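Local coordinates for GTPase-activating protein BEM3 (Saccharomyces cerevisiae S288C, PDB 6FSF) that stimulates GTP hydrolysis by the Rho-type GTPase CDC42 and, less efficiently, RHO1, and binds phosphatidylinositol 3-phosphate, at residues L24-R29 against T91-R96; F53-H58 against A122-T127; K59-D64 against P77-R82. All coordinates share one frame; numbering follows the deposited sequence.

Interaction 1. Residues L24-R29 against T91-R96; sequences LSTLYR and TKVDTR
T26 and R96 meet obliquely, with the threonine hydroxyl oxygen set at the edge of the guanidinium. The main bond runs from R96 NE to T26 OG1 at 3.0 Å; its N-H...O angle of 161° and an acceptor only 2° out of the guanidinium plane show that NE uses its hydrogen nearly straight on. Two weak bonds from R96 NH2 supplement it, one to T26 OG1 and one to T26 O, both at 3.3 Å. The R96 chain, extended from CG to NE, carries the guanidinium out to T26. The remaining terminal nitrogen, NH1, donates to L84 O, so the rotation of the planar group is fixed from more than one direction. V93 covers one face, its CG2 lying 4.1 Å above the plane and over its centre. L27 supplies the apolar remainder: its CD1 meets V93 CG1 tip to tip at 4.2 Å, while its CD2 lies 3.7 Å from R96 NH2, the two side chains crossing at about a right angle. An ST turn, in which L27 N donates to S25 OG at 2.9 Å, spans the corner at T26. The contact thus joins strand 19-29, where it turns that corner, to the start of helix 90-107; L146 of strand 142-148 in the PH domain touches both L27 and V93, and E228 accepts from S25 OG and T26 N.

Interaction 2. Residues F53-H58 against A122-T127; sequences FSKSIH and AQFIST
K55 runs antiparallel to F124, its aliphatic chain lying over one face of the phenyl ring. The packing is close here: K55 CE sits 3.8 Å from the F124 ring centroid, almost on the ring normal, as a CH-pi contact, and K55 CG approaches F124 CZ to 3.5 Å. A bend at chi2 (-72°) turns CD aside from a fully extended course, and beyond it the chain runs straight out to NZ. The ammonium stays over the same ring, with NZ 4.4 Å from the F124 centroid and 20° off the normal, which meets the geometry of a cation-pi interaction. F124, though partly exposed, thus has one face covered by K55. The F53 ring is covered in turn by the helix backbone: I125 CA stands 4.2 Å from its centroid and 7° off its normal, a second CH-pi contact, while I125 CG2 touches F53 CZ at 3.8 Å. F53 and F124 cross at about a right angle, meeting through CE1 and CE2 respectively. I39 and I41 of strand 35-43 also pack on F53, which is buried.

The side more open to solvent lies at T127, which is partly exposed and at the edge of the contact, yet it is held by a short bond: K55 NZ donates to T127 OG1 at 2.8 Å. K55 NZ also donates, weakly, to F124 O at 3.0 Å, and it forms a salt bridge with D128. One buried lysine of strand 49-55 therefore binds the end of helix 115-125 through both its hydrocarbon and its charge. The carboxylate, the ring face and a carbonyl near the helix C-terminus would all be expected to favour the protonated amine.

Interaction 3. Residues K59-D64 against P77-R82; sequences KVRELD and PTLPDR
L79 packs its branched end against V60, R61 and D64, pinning the loop that links helices 57-70 and 90-107 of the PX domain onto the first of them. In PX domains the loop between these two helices is typically proline-rich, and here it carries P77 and P80.

The apolar part divides between the two methyls of L79. CD2 lies 3.6 Å from V60 CG1, whereas CD1 reaches the helix backbone at R61 CA, 3.8 Å away, and D64 CB at the same separation of 3.8 Å. D64 and L79 approach tip to tip; the polar end of D64 is engaged by Y103, through a hydrogen bond to OD1, and by a salt bridge to K68. Y103, from helix 90-107, packs on L79 as well.

No hydrogen bond joins the two segments. The nearest polar approach is R61 NH2 to P80 O, at 3.5 Å and near the guanidinium plane, with D81 O also at that edge. Such positions place carbonyl oxygens where they could partly offset the arginine charge.

The third kind of interaction is a stack of like charges. The guanidinium groups of R61 and R82 lie with centres 4.6 Å apart and planes inclined by 29°. R61 extends from CG to NE, whereas R82 bends at chi3 (70°), which turns NE out of the line of the chain. Both arginines also touch a crystal neighbour, so their pose may owe something to lattice packing. Over the R61 guanidinium, R82 CG sits 3.6 Å above the plane, offset toward the rim.

In the fold
Interactions 1 and 2 are buried and reach the same antiparallel sheet, at strands 19-29 and 49-55, each bringing a helix against it: 90-107 in the first, 115-125 in the second. Interaction 3 is partly buried and lies nearer the surface, between helix 57-70 and a loop. The chemistry follows this placement. A buried cation is bonded by oxygens in interactions 1 and 2, whereas the arginines of interaction 3 stack without a hydrogen bond across the contact. Interactions 2 and 3 share helix 57-70 and touch where F124 CG meets L63 CD2 at 3.6 Å. Interaction 1, closest to the chain's centre, faces the PH domain.

Interaction 1. Residues L24-R29 against T91-R96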
loop_
_atom_site.group_PDB
_atom_site.type_symbol
_atom_site.label_atom_id
_atom_site.label_comp_id
_atom_site.label_asym_id
_atom_site.label_seq_id
_atom_site.Cartn_x
_atom_site.Cartn_y
_atom_site.Cartn_z
ATOM N N LEU A 24 4.342 0.754 1.706
ATOM C CA LEU A 24 3.375 1.426 2.563
ATOM C C LEU A 24 1.933 1.198 2.131
ATOM O O LEU A 24 1.032 1.230 2.977
ATOM C CB LEU A 24 3.661 2.931 2.601
ATOM C CG LEU A 24 5.024 3.379 3.141
ATOM C CD1 LEU A 24 5.174 4.889 3.027
ATOM C CD2 LEU A 24 5.219 2.927 4.580
ATOM N N SER A 25 1.696 0.963 0.843
ATOM C CA SER A 25 0.337 0.867 0.323
ATOM C C SER A 25 0.368 0.301 -1.088
ATOM O O SER A 25 1.361 0.432 -1.811
ATOM C CB SER A 25 -0.362 2.230 0.318
ATOM O OG SER A 25 -1.623 2.149 -0.326
ATOM N N THR A 26 -0.746 -0.331 -1.467
ATOM C CA THR A 26 -1.022 -0.703 -2.849
ATOM C C THR A 26 -2.331 -0.088 -3.334
ATOM O O THR A 26 -2.906 -0.551 -4.324
ATOM C CB THR A 26 -1.057 -2.224 -3.014
ATOM O OG1 THR A 26 -2.174 -2.764 -2.294
ATOM C CG2 THR A 26 0.227 -2.849 -2.479
ATOM N N LEU A 27 -2.816 0.950 -2.645
ATOM C CA LEU A 27 -4.018 1.680 -3.030
ATOM C C LEU A 27 -3.725 3.154 -3.283
ATOM O O LEU A 27 -4.645 3.977 -3.286
ATOM C CB LEU A 27 -5.100 1.539 -1.958
ATOM C CG LEU A 27 -5.532 0.115 -1.616
ATOM C CD1 LEU A 27 -6.575 0.143 -0.513
ATOM C CD2 LEU A 27 -6.065 -0.590 -2.851
ATOM N N TYR A 28 -2.459 3.499 -3.499
ATOM C CA TYR A 28 -2.061 4.886 -3.683
ATOM C C TYR A 28 -2.433 5.375 -5.078
ATOM O O TYR A 28 -2.237 4.675 -6.073
ATOM C CB TYR A 28 -0.556 5.035 -3.458
ATOM C CG TYR A 28 -0.034 6.447 -3.603
ATOM C CD1 TYR A 28 0.589 6.863 -4.773
ATOM C CD2 TYR A 28 -0.153 7.362 -2.563
ATOM C CE1 TYR A 28 1.072 8.151 -4.909
ATOM C CE2 TYR A 28 0.327 8.654 -2.688
ATOM C CZ TYR A 28 0.938 9.043 -3.862
ATOM O OH TYR A 28 1.414 10.329 -3.988
ATOM N N ARG A 29 -2.971 6.588 -5.143
ATOM C CA ARG A 29 -3.307 7.241 -6.403
ATOM C C ARG A 29 -2.144 8.137 -6.816
ATOM O O ARG A 29 -1.798 9.083 -6.098
ATOM C CB ARG A 29 -4.597 8.052 -6.276
ATOM C CG ARG A 29 -5.833 7.216 -5.976
ATOM C CD ARG A 29 -6.972 7.574 -6.920
ATOM N NE ARG A 29 -8.260 7.054 -6.462
ATOM C CZ ARG A 29 -8.870 5.991 -6.976
ATOM N NH1 ARG A 29 -8.317 5.321 -7.978
ATOM N NH2 ARG A 29 -10.040 5.599 -6.487
ATOM N N THR A 91 -8.899 -8.847 2.080
ATOM C CA THR A 91 -7.934 -9.888 2.419
ATOM C C THR A 91 -6.850 -10.024 1.353
ATOM O O THR A 91 -5.708 -10.376 1.675
ATOM C CB THR A 91 -8.648 -11.224 2.636
ATOM O OG1 THR A 91 -7.688 -12.235 2.965
ATOM C CG2 THR A 91 -9.414 -11.640 1.389
ATOM N N LYS A 92 -7.183 -9.747 0.088
ATOM C CA LYS A 92 -6.165 -9.757 -0.958
ATOM C C LYS A 92 -5.250 -8.543 -0.852
ATOM O O LYS A 92 -4.032 -8.655 -1.042
ATOM C CB LYS A 92 -6.817 -9.798 -2.339
ATOM C CG LYS A 92 -7.658 -11.030 -2.625
ATOM C CD LYS A 92 -8.096 -11.015 -4.077
ATOM C CE LYS A 92 -9.392 -11.769 -4.291
ATOM N NZ LYS A 92 -9.899 -11.554 -5.674
ATOM N N VAL A 93 -5.824 -7.375 -0.558
ATOM C CA VAL A 93 -5.032 -6.156 -0.404
ATOM C C VAL A 93 -4.016 -6.323 0.716
ATOM O O VAL A 93 -2.848 -5.932 0.586
ATOM C CB VAL A 93 -5.960 -4.954 -0.150
ATOM C CG1 VAL A 93 -5.158 -3.731 0.264
ATOM C CG2 VAL A 93 -6.790 -4.662 -1.387
ATOM N N ASP A 94 -4.447 -6.911 1.834
ATOM C CA ASP A 94 -3.544 -7.166 2.951
ATOM C C ASP A 94 -2.429 -8.123 2.551
ATOM O O ASP A 94 -1.263 -7.923 2.910
ATOM C CB ASP A 94 -4.329 -7.733 4.135
ATOM C CG ASP A 94 -3.462 -7.948 5.360
ATOM O OD1 ASP A 94 -3.658 -7.227 6.360
ATOM O OD2 ASP A 94 -2.582 -8.832 5.323
ATOM N N THR A 95 -2.770 -9.171 1.801
ATOM C CA THR A 95 -1.795 -10.214 1.499
ATOM C C THR A 95 -0.740 -9.721 0.515
ATOM O O THR A 95 0.464 -9.890 0.746
ATOM C CB THR A 95 -2.505 -11.455 0.956
ATOM O OG1 THR A 95 -3.433 -11.942 1.934
ATOM C CG2 THR A 95 -1.500 -12.547 0.648
ATOM N N ARG A 96 -1.172 -9.098 -0.587
ATOM C CA ARG A 96 -0.235 -8.708 -1.638
ATOM C C ARG A 96 0.760 -7.662 -1.152
ATOM O O ARG A 96 1.869 -7.564 -1.691
ATOM C CB ARG A 96 -1.001 -8.196 -2.859
ATOM C CG ARG A 96 -1.678 -6.842 -2.671
ATOM C CD ARG A 96 -2.719 -6.599 -3.759
ATOM N NE ARG A 96 -3.147 -5.207 -3.830
ATOM C CZ ARG A 96 -4.137 -4.769 -4.603
ATOM N NH1 ARG A 96 -4.809 -5.620 -5.367
ATOM N NH2 ARG A 96 -4.459 -3.481 -4.608
#

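Interaction 2. Residues F53-H58 against A122-T127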
loop_
_atom_site.group_PDB
_atom_site.type_symbol
_atom_site.label_atom_id
_atom_site.label_comp_id
_atom_site.label_asym_id
_atom_site.label_seq_id
_atom_site.Cartn_x
_atom_site.Cartn_y
_atom_site.Cartn_z
ATOM N N PHE A 53 8.403 6.559 -3.563
ATOM C CA PHE A 53 8.084 6.529 -4.981
ATOM C C PHE A 53 6.870 5.638 -5.189
ATOM O O PHE A 53 6.460 4.889 -4.300
ATOM C CB PHE A 53 9.277 6.061 -5.825
ATOM C CG PHE A 53 9.734 4.663 -5.521
ATOM C CD1 PHE A 53 9.291 3.596 -6.282
ATOM C CD2 PHE A 53 10.622 4.417 -4.485
ATOM C CE1 PHE A 53 9.714 2.304 -6.012
ATOM C CE2 PHE A 53 11.049 3.128 -4.207
ATOM C CZ PHE A 53 10.594 2.072 -4.975
ATOM N N SER A 54 6.290 5.735 -6.382
ATOM C CA SER A 54 5.048 5.050 -6.704
ATOM C C SER A 54 5.211 4.310 -8.020
ATOM O O SER A 54 5.747 4.863 -8.984
ATOM C CB SER A 54 3.886 6.043 -6.792
ATOM O OG SER A 54 2.676 5.380 -7.109
ATOM N N LYS A 55 4.755 3.062 -8.058
ATOM C CA LYS A 55 4.835 2.246 -9.260
ATOM C C LYS A 55 3.541 1.468 -9.424
ATOM O O LYS A 55 2.997 0.944 -8.447
ATOM C CB LYS A 55 6.012 1.262 -9.202
ATOM C CG LYS A 55 7.374 1.907 -9.021
ATOM C CD LYS A 55 7.826 2.623 -10.281
ATOM C CE LYS A 55 9.214 3.205 -10.098
ATOM N NZ LYS A 55 9.728 3.835 -11.344
ATOM N N SER A 56 3.051 1.399 -10.657
ATOM C CA SER A 56 1.961 0.489 -10.963
ATOM C C SER A 56 2.459 -0.951 -10.894
ATOM O O SER A 56 3.661 -1.224 -10.954
ATOM C CB SER A 56 1.382 0.780 -12.349
ATOM O OG SER A 56 2.264 0.350 -13.372
ATOM N N ILE A 57 1.513 -1.884 -10.758
ATOM C CA ILE A 57 1.879 -3.298 -10.716
ATOM C C ILE A 57 2.535 -3.713 -12.025
ATOM O O ILE A 57 3.416 -4.584 -12.043
ATOM C CB ILE A 57 0.640 -4.157 -10.390
ATOM C CG1 ILE A 57 0.994 -5.648 -10.394
ATOM C CG2 ILE A 57 -0.492 -3.863 -11.361
ATOM C CD1 ILE A 57 2.046 -6.030 -9.375
ATOM N N HIS A 58 2.140 -3.084 -13.134
ATOM C CA HIS A 58 2.749 -3.383 -14.424
ATOM C C HIS A 58 4.229 -3.012 -14.443
ATOM O O HIS A 58 5.060 -3.771 -14.954
ATOM C CB HIS A 58 1.997 -2.648 -15.533
ATOM C CG HIS A 58 2.612 -2.809 -16.886
ATOM N ND1 HIS A 58 2.596 -4.003 -17.574
ATOM C CD2 HIS A 58 3.269 -1.927 -17.678
ATOM C CE1 HIS A 58 3.212 -3.848 -18.733
ATOM N NE2 HIS A 58 3.630 -2.599 -18.820
ATOM N N ALA A 122 18.533 0.828 -9.797
ATOM C CA ALA A 122 18.743 2.168 -9.259
ATOM C C ALA A 122 17.877 3.190 -9.984
ATOM O O ALA A 122 17.262 4.057 -9.354
ATOM C CB ALA A 122 20.220 2.547 -9.356
ATOM N N GLN A 123 17.819 3.101 -11.315
ATOM C CA GLN A 123 16.937 3.979 -12.079
ATOM C C GLN A 123 15.481 3.760 -11.695
ATOM O O GLN A 123 14.676 4.698 -11.710
ATOM C CB GLN A 123 17.128 3.744 -13.574
ATOM C CG GLN A 123 18.507 4.092 -14.101
ATOM C CD GLN A 123 18.696 3.665 -15.544
ATOM O OE1 GLN A 123 17.923 2.864 -16.076
ATOM N NE2 GLN A 123 19.728 4.199 -16.185
ATOM N N PHE A 124 15.124 2.522 -11.351
ATOM C CA PHE A 124 13.750 2.212 -10.970
ATOM C C PHE A 124 13.313 3.040 -9.764
ATOM O O PHE A 124 12.279 3.715 -9.805
ATOM C CB PHE A 124 13.628 0.714 -10.683
ATOM C CG PHE A 124 12.228 0.246 -10.416
ATOM C CD1 PHE A 124 11.342 0.034 -11.461
ATOM C CD2 PHE A 124 11.805 -0.009 -9.122
ATOM C CE1 PHE A 124 10.056 -0.407 -11.219
ATOM C CE2 PHE A 124 10.518 -0.452 -8.873
ATOM C CZ PHE A 124 9.644 -0.651 -9.923
ATOM N N ILE A 125 14.105 3.018 -8.686
ATOM C CA ILE A 125 13.736 3.732 -7.464
ATOM C C ILE A 125 14.045 5.220 -7.517
ATOM O O ILE A 125 13.684 5.949 -6.584
ATOM C CB ILE A 125 14.438 3.128 -6.232
ATOM C CG1 ILE A 125 15.943 3.399 -6.279
ATOM C CG2 ILE A 125 14.180 1.633 -6.153
ATOM C CD1 ILE A 125 16.695 2.893 -5.063
ATOM N N SER A 126 14.702 5.693 -8.576
ATOM C CA SER A 126 15.009 7.107 -8.742
ATOM C C SER A 126 13.991 7.834 -9.613
ATOM O O SER A 126 14.218 8.992 -9.980
ATOM C CB SER A 126 16.412 7.278 -9.334
ATOM O OG SER A 126 17.401 6.779 -8.452
ATOM N N THR A 127 12.884 7.181 -9.956
ATOM C CA THR A 127 11.835 7.766 -10.779
ATOM C C THR A 127 10.499 7.642 -10.058
ATOM O O THR A 127 10.359 6.898 -9.083
ATOM C CB THR A 127 11.756 7.092 -12.158
ATOM O OG1 THR A 127 11.796 5.668 -11.999
ATOM C CG2 THR A 127 12.912 7.536 -13.039
#

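Interaction 3. Residues K59-D64 against P77-R82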
loop_
_atom_site.group_PDB
_atom_site.type_symbol
_atom_site.label_atom_id
_atom_site.label_comp_id
_atom_site.label_asym_id
_atom_site.label_seq_id
_atom_site.Cartn_x
_atom_site.Cartn_y
_atom_site.Cartn_z
ATOM N N LYS A 59 4.576 -1.843 -13.894
ATOM C CA LYS A 59 5.980 -1.444 -13.836
ATOM C C LYS A 59 6.782 -2.387 -12.949
ATOM O O LYS A 59 7.955 -2.669 -13.227
ATOM C CB LYS A 59 6.110 -0.012 -13.322
ATOM C CG LYS A 59 5.443 1.046 -14.181
ATOM C CD LYS A 59 5.940 2.439 -13.800
ATOM C CE LYS A 59 4.931 3.527 -14.148
ATOM N NZ LYS A 59 4.101 3.913 -12.971
ATOM N N VAL A 60 6.167 -2.874 -11.868
ATOM C CA VAL A 60 6.844 -3.808 -10.972
ATOM C C VAL A 60 7.184 -5.096 -11.710
ATOM O O VAL A 60 8.308 -5.607 -11.622
ATOM C CB VAL A 60 5.974 -4.081 -9.732
ATOM C CG1 VAL A 60 6.529 -5.250 -8.930
ATOM C CG2 VAL A 60 5.878 -2.832 -8.866
ATOM N N ARG A 61 6.216 -5.639 -12.453
ATOM C CA ARG A 61 6.469 -6.859 -13.211
ATOM C C ARG A 61 7.489 -6.627 -14.317
ATOM O O ARG A 61 8.262 -7.533 -14.650
ATOM C CB ARG A 61 5.165 -7.395 -13.802
ATOM C CG ARG A 61 4.059 -7.615 -12.786
ATOM C CD ARG A 61 2.852 -8.284 -13.424
ATOM N NE ARG A 61 1.738 -8.406 -12.488
ATOM C CZ ARG A 61 1.649 -9.345 -11.552
ATOM N NH1 ARG A 61 2.611 -10.247 -11.423
ATOM N NH2 ARG A 61 0.599 -9.379 -10.743
ATOM N N GLU A 62 7.508 -5.422 -14.892
ATOM C CA GLU A 62 8.456 -5.116 -15.958
ATOM C C GLU A 62 9.893 -5.227 -15.466
ATOM O O GLU A 62 10.734 -5.864 -16.111
ATOM C CB GLU A 62 8.181 -3.721 -16.516
ATOM C CG GLU A 62 9.317 -3.156 -17.350
ATOM C CD GLU A 62 8.914 -1.910 -18.103
ATOM O OE1 GLU A 62 8.059 -2.021 -19.008
ATOM O OE2 GLU A 62 9.439 -0.821 -17.789
ATOM N N LEU A 63 10.198 -4.607 -14.322
ATOM C CA LEU A 63 11.536 -4.737 -13.754
ATOM C C LEU A 63 11.831 -6.182 -13.373
ATOM O O LEU A 63 12.960 -6.660 -13.545
ATOM C CB LEU A 63 11.686 -3.821 -12.541
ATOM C CG LEU A 63 12.998 -3.985 -11.769
ATOM C CD1 LEU A 63 14.180 -3.504 -12.599
ATOM C CD2 LEU A 63 12.932 -3.262 -10.436
ATOM N N ASP A 64 10.825 -6.889 -12.854
ATOM C CA ASP A 64 10.992 -8.304 -12.538
ATOM C C ASP A 64 11.335 -9.109 -13.784
ATOM O O ASP A 64 12.232 -9.959 -13.752
ATOM C CB ASP A 64 9.722 -8.844 -11.882
ATOM C CG ASP A 64 9.851 -10.299 -11.471
ATOM O OD1 ASP A 64 10.585 -10.576 -10.501
ATOM O OD2 ASP A 64 9.214 -11.159 -12.110
ATOM N N PRO A 77 13.211 -13.543 -5.580
ATOM C CA PRO A 77 11.901 -13.768 -4.957
ATOM C C PRO A 77 10.778 -13.713 -5.983
ATOM O O PRO A 77 10.963 -13.359 -7.147
ATOM C CB PRO A 77 11.787 -12.628 -3.942
ATOM C CG PRO A 77 12.663 -11.550 -4.492
ATOM C CD PRO A 77 13.805 -12.258 -5.169
ATOM N N THR A 78 9.583 -14.065 -5.523
ATOM C CA THR A 78 8.418 -14.228 -6.384
ATOM C C THR A 78 7.404 -13.124 -6.118
ATOM O O THR A 78 7.083 -12.830 -4.960
ATOM C CB THR A 78 7.779 -15.601 -6.169
ATOM O OG1 THR A 78 8.754 -16.619 -6.422
ATOM C CG2 THR A 78 6.596 -15.793 -7.104
ATOM N N LEU A 79 6.903 -12.518 -7.195
ATOM C CA LEU A 79 5.913 -11.462 -7.083
ATOM C C LEU A 79 4.566 -12.031 -6.647
ATOM O O LEU A 79 4.311 -13.229 -6.786
ATOM C CB LEU A 79 5.761 -10.736 -8.418
ATOM C CG LEU A 79 6.787 -9.653 -8.750
ATOM C CD1 LEU A 79 6.434 -8.983 -10.067
ATOM C CD2 LEU A 79 6.851 -8.629 -7.629
ATOM N N PRO A 80 3.689 -11.190 -6.099
ATOM C CA PRO A 80 2.331 -11.651 -5.799
ATOM C C PRO A 80 1.590 -12.029 -7.072
ATOM O O PRO A 80 1.820 -11.466 -8.144
ATOM C CB PRO A 80 1.687 -10.443 -5.109
ATOM C CG PRO A 80 2.535 -9.279 -5.483
ATOM C CD PRO A 80 3.922 -9.818 -5.618
ATOM N N ASP A 81 0.689 -12.999 -6.938
ATOM C CA ASP A 81 -0.025 -13.533 -8.090
ATOM C C ASP A 81 -0.920 -12.469 -8.717
ATOM O O ASP A 81 -1.356 -11.520 -8.058
ATOM C CB ASP A 81 -0.855 -14.749 -7.673
ATOM C CG ASP A 81 -1.455 -15.480 -8.857
ATOM O OD1 ASP A 81 -0.994 -15.252 -9.994
ATOM O OD2 ASP A 81 -2.383 -16.291 -8.649
ATOM N N ARG A 82 -1.191 -12.637 -10.014
ATOM C CA ARG A 82 -2.047 -11.701 -10.734
ATOM C C ARG A 82 -3.481 -11.721 -10.222
ATOM O O ARG A 82 -4.206 -10.739 -10.407
ATOM C CB ARG A 82 -2.025 -12.013 -12.232
ATOM C CG ARG A 82 -0.628 -12.145 -12.820
ATOM C CD ARG A 82 -0.679 -12.383 -14.319
ATOM N NE ARG A 82 -1.115 -11.193 -15.043
ATOM C CZ ARG A 82 -0.287 -10.315 -15.597
ATOM N NH1 ARG A 82 1.024 -10.499 -15.514
ATOM N NH2 ARG A 82 -0.765 -9.258 -16.238
#